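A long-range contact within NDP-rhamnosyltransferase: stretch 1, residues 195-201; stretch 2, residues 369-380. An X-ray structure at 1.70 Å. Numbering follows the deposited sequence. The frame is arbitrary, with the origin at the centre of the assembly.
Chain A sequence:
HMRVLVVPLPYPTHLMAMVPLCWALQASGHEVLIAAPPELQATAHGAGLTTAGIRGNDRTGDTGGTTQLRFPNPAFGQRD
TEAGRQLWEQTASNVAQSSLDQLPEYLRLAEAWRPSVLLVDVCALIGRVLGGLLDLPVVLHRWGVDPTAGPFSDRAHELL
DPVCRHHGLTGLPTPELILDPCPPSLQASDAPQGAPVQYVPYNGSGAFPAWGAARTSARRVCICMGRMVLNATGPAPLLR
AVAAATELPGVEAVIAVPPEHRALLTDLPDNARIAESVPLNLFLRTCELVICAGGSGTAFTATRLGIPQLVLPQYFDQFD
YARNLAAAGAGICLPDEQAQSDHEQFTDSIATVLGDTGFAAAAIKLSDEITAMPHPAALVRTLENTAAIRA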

ATOM      1  N   ALA A 195      -7.820  19.935  11.583  1.00 15.68           N
ATOM      2  CA  ALA A 195      -7.393  18.977  12.586  1.00 16.37           C
ATOM      3  C   ALA A 195      -5.988  18.395  12.206  1.00 16.19           C
ATOM      4  O   ALA A 195      -5.745  18.109  11.012  1.00 16.08           O
ATOM      5  CB  ALA A 195      -8.424  17.837  12.629  1.00 16.41           C
ATOM      6  N   PRO A 196      -5.073  18.233  13.200  1.00 15.23           N
ATOM      7  CA  PRO A 196      -3.727  17.722  12.890  1.00 15.38           C
ATOM      8  C   PRO A 196      -3.760  16.278  12.481  1.00 14.30           C
ATOM      9  O   PRO A 196      -4.470  15.505  13.118  1.00 16.04           O
ATOM     10  CB  PRO A 196      -2.903  17.916  14.191  1.00 13.67           C
ATOM     11  CG  PRO A 196      -4.042  18.019  15.342  1.00 14.57           C
ATOM     12  CD  PRO A 196      -5.284  18.540  14.635  1.00 16.12           C
ATOM     13  N   VAL A 197      -2.969  15.933  11.447  1.00 13.36           N
ATOM     14  CA  VAL A 197      -2.676  14.513  11.189  1.00 13.83           C
ATOM     15  C   VAL A 197      -1.186  14.418  10.930  1.00 14.34           C
ATOM     16  O   VAL A 197      -0.679  15.135  10.056  1.00 14.83           O
ATOM     17  CB  VAL A 197      -3.570  13.879  10.061  1.00 13.59           C
ATOM     18  CG1 VAL A 197      -3.413  14.596   8.647  1.00 14.64           C
ATOM     19  CG2 VAL A 197      -3.255  12.410   9.899  1.00 12.72           C
ATOM     20  N   GLN A 198      -0.474  13.523  11.625  1.00 11.57           N
ATOM     21  CA  GLN A 198       0.994  13.424  11.492  1.00 12.27           C
ATOM     22  C   GLN A 198       1.405  12.943  10.073  1.00 12.92           C
ATOM     23  O   GLN A 198       0.897  11.920   9.546  1.00 13.16           O
ATOM     24  CB  GLN A 198       1.553  12.405  12.542  1.00 13.93           C
ATOM     25  CG  GLN A 198       3.016  12.473  12.607  1.00 15.30           C
ATOM     26  CD  GLN A 198       3.614  11.671  13.705  1.00 20.31           C
ATOM     27  OE1 GLN A 198       3.081  11.578  14.843  1.00 22.62           O
ATOM     28  NE2 GLN A 198       4.779  11.169  13.432  1.00 20.51           N
ATOM     29  N   TYR A 199       2.343  13.687   9.471  1.00 12.24           N
ATOM     30  CA  TYR A 199       2.901  13.318   8.148  1.00 12.04           C
ATOM     31  C   TYR A 199       3.662  12.001   8.351  1.00 13.29           C
ATOM     32  O   TYR A 199       4.534  11.939   9.228  1.00 15.48           O
ATOM     33  CB  TYR A 199       3.845  14.458   7.649  1.00 13.31           C
ATOM     34  CG  TYR A 199       4.438  14.037   6.316  1.00 12.31           C
ATOM     35  CD1 TYR A 199       3.616  13.971   5.152  1.00 15.82           C
ATOM     36  CD2 TYR A 199       5.728  13.598   6.248  1.00 12.56           C
ATOM     37  CE1 TYR A 199       4.113  13.476   3.946  1.00 13.17           C
ATOM     38  CE2 TYR A 199       6.260  13.161   5.023  1.00 14.76           C
ATOM     39  CZ  TYR A 199       5.451  13.077   3.901  1.00 14.16           C
ATOM     40  OH  TYR A 199       6.030  12.556   2.714  1.00 18.70           O
ATOM     41  N   VAL A 200       3.384  11.008   7.485  1.00 13.05           N
ATOM     42  CA  VAL A 200       4.162   9.760   7.472  1.00 13.78           C
ATOM     43  C   VAL A 200       4.822   9.764   6.122  1.00 15.83           C
ATOM     44  O   VAL A 200       4.148   9.835   5.112  1.00 15.90           O
ATOM     45  CB  VAL A 200       3.230   8.559   7.548  1.00 14.72           C
ATOM     46  CG1 VAL A 200       4.050   7.264   7.334  1.00 18.75           C
ATOM     47  CG2 VAL A 200       2.630   8.531   8.929  1.00 17.17           C
ATOM     48  N   PRO A 201       6.148   9.663   6.102  1.00 17.32           N
ATOM     49  CA  PRO A 201       6.761   9.741   4.787  1.00 19.25           C
ATOM     50  C   PRO A 201       6.283   8.574   3.934  1.00 21.40           C
ATOM     51  O   PRO A 201       6.273   7.404   4.368  1.00 24.59           O
ATOM     52  CB  PRO A 201       8.278   9.695   5.091  1.00 19.25           C
ATOM     53  CG  PRO A 201       8.373  10.346   6.436  1.00 21.54           C
ATOM     54  CD  PRO A 201       7.135   9.771   7.193  1.00 20.48           C
TER
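Stretch 2 369-380: EITAMPHPAALV

Stretch 1 runs extended throughout, strand at Ala-195 and Pro-196 and loop beyond. Stretch 2 enters in a helix that begins earlier in the chain, whose carbonyl at Ile-370 O accepts from Met-373 N at 3.0 Å, then passes through an extended segment, Met-373 to His-375, before a second helix carries the chain onward. The extended segment meets stretch 1 most closely, with Val-197 CA 5.4 Å from Pro-374 CA and Gln-198 CA 4.8 Å from His-375 CA, so the pairing advances in the same sense along both chains. A hydrogen bond crosses here, Gln-198 N to Pro-374 O, short at 2.7 Å and nearly straight at 166°. Proline has no amide hydrogen to give, but its carbonyl remains a full acceptor.

Gln-198 buries the most surface. Its long side chain, t at chi1 and chi2, reaches along stretch 2, the aliphatic part bringing CG to 3.7 Å from Ile-370 CG2 and the amide end lying over one face of the His-375 ring. Val-197 points away overall, yet its branched side chain still brings CG2 to 3.7 Å from Leu-379 CD2. The compact rings of proline suit close apolar packing: Pro-196 CB lies 3.7 Å from the flexible Met-373 at SD, and Pro-376 CD lies 3.7 Å from Val-200 CG2.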

ATOM      1  N   GLU A 369       7.018  19.452  15.938  1.00 13.72           N
ATOM      2  CA  GLU A 369       5.631  19.832  15.680  1.00 14.07           C
ATOM      3  C   GLU A 369       4.900  18.689  14.978  1.00 13.10           C
ATOM      4  O   GLU A 369       3.752  18.406  15.298  1.00 15.44           O
ATOM      5  CB  GLU A 369       5.566  21.085  14.810  1.00 12.94           C
ATOM      6  CG  GLU A 369       6.010  22.341  15.530  1.00 12.19           C
ATOM      7  CD  GLU A 369       5.728  23.539  14.623  1.00 13.19           C
ATOM      8  OE1 GLU A 369       4.553  23.839  14.371  1.00 12.12           O
ATOM      9  OE2 GLU A 369       6.716  24.126  14.159  1.00 15.39           O
ATOM     10  N   ILE A 370       5.580  18.030  14.040  1.00 12.48           N
ATOM     11  CA  ILE A 370       5.017  16.889  13.346  1.00 14.46           C
ATOM     12  C   ILE A 370       4.742  15.737  14.316  1.00 14.18           C
ATOM     13  O   ILE A 370       3.620  15.197  14.339  1.00 15.12           O
ATOM     14  CB  ILE A 370       5.923  16.416  12.188  1.00 11.45           C
ATOM     15  CG1 ILE A 370       5.971  17.513  11.099  1.00 13.10           C
ATOM     16  CG2 ILE A 370       5.362  15.150  11.558  1.00 13.13           C
ATOM     17  CD1 ILE A 370       7.006  17.215   9.956  1.00 16.36           C
ATOM     18  N   THR A 371       5.728  15.387  15.083  1.00 15.78           N
ATOM     19  CA  THR A 371       5.519  14.211  15.923  1.00 16.12           C
ATOM     20  C   THR A 371       4.572  14.485  17.111  1.00 14.75           C
ATOM     21  O   THR A 371       4.188  13.543  17.800  1.00 14.06           O
ATOM     22  CB  THR A 371       6.820  13.634  16.431  1.00 19.14           C
ATOM     23  OG1 THR A 371       7.520  14.617  17.219  1.00 20.36           O
ATOM     24  CG2 THR A 371       7.689  13.133  15.317  1.00 22.02           C
ATOM     25  N   ALA A 372       4.183  15.733  17.351  1.00 14.04           N
ATOM     26  CA  ALA A 372       3.138  16.032  18.386  1.00 15.25           C
ATOM     27  C   ALA A 372       1.775  15.717  17.850  1.00 16.56           C
ATOM     28  O   ALA A 372       0.805  15.777  18.600  1.00 16.55           O
ATOM     29  CB  ALA A 372       3.167  17.520  18.741  1.00 16.25           C
ATOM     30  N   MET A 373       1.663  15.457  16.538  1.00 16.24           N
ATOM     31  CA  MET A 373       0.306  15.262  15.911  1.00 16.82           C
ATOM     32  C   MET A 373      -0.144  13.813  15.977  1.00 15.96           C
ATOM     33  O   MET A 373       0.725  12.900  15.975  1.00 18.20           O
ATOM     34  CB  MET A 373       0.407  15.646  14.436  1.00 14.50           C
ATOM     35  CG  MET A 373       0.721  17.147  14.283  1.00 17.11           C
ATOM     36  SD  MET A 373       0.370  17.433  12.537  1.00 23.30           S
ATOM     37  CE  MET A 373       1.702  18.452  12.566  1.00 15.50           C
ATOM     38  N   PRO A 374      -1.454  13.567  15.966  1.00 16.76           N
ATOM     39  CA  PRO A 374      -1.812  12.148  16.020  1.00 17.10           C
ATOM     40  C   PRO A 374      -1.475  11.482  14.679  1.00 15.87           C
ATOM     41  O   PRO A 374      -1.635  12.100  13.613  1.00 16.00           O
ATOM     42  CB  PRO A 374      -3.305  12.168  16.148  1.00 17.28           C
ATOM     43  CG  PRO A 374      -3.697  13.527  16.741  1.00 17.50           C
ATOM     44  CD  PRO A 374      -2.650  14.451  16.109  1.00 17.91           C
ATOM     45  N   HIS A 375      -1.092  10.229  14.745  1.00 14.96           N
ATOM     46  CA  HIS A 375      -0.760   9.464  13.502  1.00 16.09           C
ATOM     47  C   HIS A 375      -2.054   9.152  12.713  1.00 14.87           C
ATOM     48  O   HIS A 375      -3.132   9.177  13.266  1.00 15.98           O
ATOM     49  CB  HIS A 375      -0.046   8.104  13.830  1.00 17.35           C
ATOM     50  CG  HIS A 375       1.338   8.225  14.382  1.00 25.40           C
ATOM     51  ND1 HIS A 375       2.454   8.355  13.573  1.00 29.48           N
ATOM     52  CD2 HIS A 375       1.791   8.206  15.662  1.00 27.91           C
ATOM     53  CE1 HIS A 375       3.537   8.387  14.343  1.00 31.83           C
ATOM     54  NE2 HIS A 375       3.161   8.322  15.610  1.00 31.59           N
ATOM     55  N   PRO A 376      -1.949   8.853  11.381  1.00 15.05           N
ATOM     56  CA  PRO A 376      -3.133   8.520  10.592  1.00 14.38           C
ATOM     57  C   PRO A 376      -3.987   7.445  11.260  1.00 14.28           C
ATOM     58  O   PRO A 376      -5.213   7.479  11.151  1.00 12.66           O
ATOM     59  CB  PRO A 376      -2.550   8.030   9.238  1.00 14.00           C
ATOM     60  CG  PRO A 376      -1.176   8.817   9.133  1.00 15.10           C
ATOM     61  CD  PRO A 376      -0.709   8.919  10.579  1.00 14.26           C
ATOM     62  N   ALA A 377      -3.342   6.479  11.897  1.00 14.53           N
ATOM     63  CA  ALA A 377      -4.153   5.440  12.571  1.00 16.16           C
ATOM     64  C   ALA A 377      -5.134   6.030  13.613  1.00 16.47           C
ATOM     65  O   ALA A 377      -6.294   5.588  13.749  1.00 16.68           O
ATOM     66  CB  ALA A 377      -3.250   4.428  13.242  1.00 17.61           C
ATOM     67  N   ALA A 378      -4.651   7.025  14.360  1.00 18.91           N
ATOM     68  CA  ALA A 378      -5.466   7.708  15.322  1.00 18.54           C
ATOM     69  C   ALA A 378      -6.612   8.528  14.715  1.00 19.02           C
ATOM     70  O   ALA A 378      -7.652   8.634  15.308  1.00 21.40           O
ATOM     71  CB  ALA A 378      -4.567   8.540  16.275  1.00 18.51           C
ATOM     72  N   LEU A 379      -6.471   9.024  13.490  1.00 17.56           N
ATOM     73  CA  LEU A 379      -7.507   9.724  12.836  1.00 17.48           C
ATOM     74  C   LEU A 379      -8.643   8.849  12.403  1.00 18.81           C
ATOM     75  O   LEU A 379      -9.709   9.390  12.131  1.00 20.45           O
ATOM     76  CB  LEU A 379      -7.020  10.528  11.578  1.00 17.25           C
ATOM     77  CG  LEU A 379      -6.560  11.976  11.860  1.00 19.42           C
ATOM     78  CD1 LEU A 379      -7.708  12.850  12.235  1.00 18.00           C
ATOM     79  CD2 LEU A 379      -5.432  12.013  12.919  1.00 18.67           C
ATOM     80  N   VAL A 380      -8.430   7.538  12.189  1.00 18.16           N
ATOM     81  CA  VAL A 380      -9.549   6.707  11.735  1.00 20.15           C
ATOM     82  C   VAL A 380     -10.842   6.860  12.599  1.00 21.43           C
ATOM     83  O   VAL A 380     -11.929   7.017  12.054  1.00 22.43           O
ATOM     84  CB  VAL A 380      -9.128   5.223  11.685  1.00 19.33           C
ATOM     85  CG1 VAL A 380     -10.341   4.343  11.268  1.00 17.75           C
ATOM     86  CG2 VAL A 380      -7.964   5.094  10.682  1.00 21.22           C
TER